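Hypothetical protein TM1010 (Thermotoga maritima, PDB 2F4P) is a cupin-domain protein of unknown function whose fold is built on two antiparallel beta-sheets. Local coordinates at residues N102-H107 against E130-V135. Sequence-based numbering, arbitrary orientation.
Sequences NVVHWH and EWLGSV
On the outer side of one sheet of the cupin beta-sandwich, V104 and W106, in the segment 102-107 that runs into strand 105-109, meet L132 and V135, in the loop that follows strand 130-131. V135 lies over one face of the W106 indole. Its CG2 forms a CH-pi contact 3.6 Å from the centroid of the five-membered ring, 26° off the normal, and comes within 3.3 Å of W106 CG, a tight fit. CG1 of V135, anti to the backbone N, reaches further along the same face, 3.9 Å from W106 NE1. The NE1 hydrogen bond to Q82 OE1 probably helps fix the rotation of the indole. The second contact is smaller and nearer the surface: the L132 methyl CD1 meets both branches of V104, 3.7 Å from CG1 and 3.9 Å from CG2. H105, between the two contact residues, turns to the other side of the strand, where its ND1 donates a nearly straight bond (171°) to V103 O, 3.0 Å away and in the plane of the imidazole. Strand 60-65 bridges the two segments, pairing with both strand 105-109 and strand 130-131; its W63 meets the W106 ring edge-to-face and is touched by V135, and its R60 NH2 hydrogen-bonds to V135 O, while F80 of strand 78-83 also packs against W106.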
loop_
_atom_site.group_PDB
_atom_site.type_symbol
_atom_site.label_atom_id
_atom_site.label_comp_id
_atom_site.label_asym_id
_atom_site.label_seq_id
_atom_site.Cartn_x
_atom_site.Cartn_y
_atom_site.Cartn_z
ATOM N N ASN A 102 15.847 -3.378 -10.057
ATOM C CA ASN A 102 16.433 -3.305 -11.391
ATOM C C ASN A 102 15.820 -4.199 -12.440
ATOM O O ASN A 102 16.258 -4.165 -13.600
ATOM C CB ASN A 102 17.944 -3.549 -11.338
ATOM C CG ASN A 102 18.618 -2.671 -10.345
ATOM O OD1 ASN A 102 18.533 -1.434 -10.431
ATOM N ND2 ASN A 102 19.245 -3.284 -9.359
ATOM N N VAL A 103 14.765 -4.941 -12.086
ATOM C CA VAL A 103 14.096 -5.792 -13.071
ATOM C C VAL A 103 13.310 -4.892 -14.049
ATOM O O VAL A 103 12.511 -4.045 -13.630
ATOM C CB VAL A 103 13.227 -6.873 -12.405
ATOM C CG1 VAL A 103 12.340 -7.623 -13.435
ATOM C CG2 VAL A 103 14.109 -7.877 -11.682
ATOM N N VAL A 104 13.559 -5.069 -15.336
ATOM C CA VAL A 104 12.895 -4.273 -16.362
ATOM C C VAL A 104 11.519 -4.856 -16.651
ATOM O O VAL A 104 11.387 -6.058 -16.857
ATOM C CB VAL A 104 13.770 -4.111 -17.615
ATOM C CG1 VAL A 104 12.964 -3.367 -18.718
ATOM C CG2 VAL A 104 15.058 -3.366 -17.256
ATOM N N HIS A 105 10.478 -4.024 -16.596
ATOM C CA HIS A 105 9.105 -4.560 -16.669
ATOM C C HIS A 105 8.150 -3.457 -17.147
ATOM O O HIS A 105 8.527 -2.277 -17.261
ATOM C CB HIS A 105 8.673 -5.020 -15.285
ATOM C CG HIS A 105 8.495 -3.875 -14.347
ATOM N ND1 HIS A 105 9.570 -3.282 -13.716
ATOM C CD2 HIS A 105 7.412 -3.132 -14.037
ATOM C CE1 HIS A 105 9.140 -2.255 -13.008
ATOM N NE2 HIS A 105 7.840 -2.138 -13.194
ATOM N N TRP A 106 6.946 -3.855 -17.480
ATOM C CA TRP A 106 5.851 -2.883 -17.622
ATOM C C TRP A 106 4.646 -3.455 -16.931
ATOM O O TRP A 106 4.580 -4.674 -16.688
ATOM C CB TRP A 106 5.546 -2.578 -19.085
ATOM C CG TRP A 106 5.050 -3.752 -19.887
ATOM C CD1 TRP A 106 5.820 -4.647 -20.546
ATOM C CD2 TRP A 106 3.686 -4.149 -20.111
ATOM N NE1 TRP A 106 5.031 -5.568 -21.187
ATOM C CE2 TRP A 106 3.718 -5.298 -20.928
ATOM C CE3 TRP A 106 2.436 -3.623 -19.738
ATOM C CZ2 TRP A 106 2.548 -5.947 -21.374
ATOM C CZ3 TRP A 106 1.273 -4.269 -20.165
ATOM C CH2 TRP A 106 1.335 -5.414 -20.981
ATOM N N HIS A 107 3.699 -2.579 -16.600
ATOM C CA HIS A 107 2.384 -3.048 -16.174
ATOM C C HIS A 107 1.309 -2.156 -16.752
ATOM O O HIS A 107 1.563 -1.029 -17.161
ATOM C CB HIS A 107 2.267 -3.132 -14.631
ATOM C CG HIS A 107 2.773 -1.931 -13.886
ATOM N ND1 HIS A 107 1.924 -1.020 -13.287
ATOM C CD2 HIS A 107 4.026 -1.511 -13.611
ATOM C CE1 HIS A 107 2.636 -0.075 -12.705
ATOM N NE2 HIS A 107 3.916 -0.337 -12.901
ATOM N N GLU A 130 14.225 4.177 -13.799
ATOM C CA GLU A 130 14.878 4.330 -15.058
ATOM C C GLU A 130 13.878 3.952 -16.141
ATOM O O GLU A 130 13.428 2.799 -16.212
ATOM C CB GLU A 130 16.072 3.421 -15.110
ATOM C CG GLU A 130 16.725 3.381 -16.391
ATOM C CD GLU A 130 18.155 2.907 -16.235
ATOM O OE1 GLU A 130 18.530 2.327 -15.170
ATOM O OE2 GLU A 130 18.901 3.155 -17.176
ATOM N N TRP A 131 13.562 4.926 -16.977
ATOM C CA TRP A 131 12.541 4.787 -18.001
ATOM C C TRP A 131 13.177 4.465 -19.349
ATOM O O TRP A 131 14.125 5.126 -19.788
ATOM C CB TRP A 131 11.649 6.044 -18.063
ATOM C CG TRP A 131 10.806 6.210 -16.856
ATOM C CD1 TRP A 131 11.064 7.003 -15.787
ATOM C CD2 TRP A 131 9.556 5.579 -16.590
ATOM N NE1 TRP A 131 10.076 6.878 -14.853
ATOM C CE2 TRP A 131 9.124 6.025 -15.330
ATOM C CE3 TRP A 131 8.751 4.681 -17.299
ATOM C CZ2 TRP A 131 7.937 5.585 -14.753
ATOM C CZ3 TRP A 131 7.584 4.253 -16.729
ATOM C CH2 TRP A 131 7.187 4.698 -15.462
ATOM N N LEU A 132 12.659 3.424 -19.987
ATOM C CA LEU A 132 13.163 2.919 -21.258
ATOM C C LEU A 132 12.087 3.135 -22.356
ATOM O O LEU A 132 11.333 4.110 -22.297
ATOM C CB LEU A 132 13.595 1.462 -21.091
ATOM C CG LEU A 132 14.518 1.264 -19.870
ATOM C CD1 LEU A 132 14.745 -0.188 -19.525
ATOM C CD2 LEU A 132 15.861 1.961 -20.060
ATOM N N GLY A 133 11.999 2.241 -23.333
ATOM C CA GLY A 133 11.070 2.411 -24.443
ATOM C C GLY A 133 9.623 2.089 -24.148
ATOM O O GLY A 133 9.296 1.434 -23.162
ATOM N N SER A 134 8.746 2.552 -25.034
ATOM C CA SER A 134 7.345 2.164 -25.018
ATOM C C SER A 134 7.190 0.677 -25.203
ATOM O O SER A 134 8.047 0.021 -25.818
ATOM C CB SER A 134 6.616 2.855 -26.180
ATOM O OG SER A 134 6.502 4.210 -25.884
ATOM N N VAL A 135 6.077 0.150 -24.703
ATOM C CA VAL A 135 5.673 -1.191 -24.992
ATOM C C VAL A 135 4.920 -1.070 -26.317
ATOM O O VAL A 135 3.907 -0.363 -26.426
ATOM C CB VAL A 135 4.812 -1.802 -23.885
ATOM C CG1 VAL A 135 4.392 -3.235 -24.245
ATOM C CG2 VAL A 135 5.568 -1.796 -22.517
#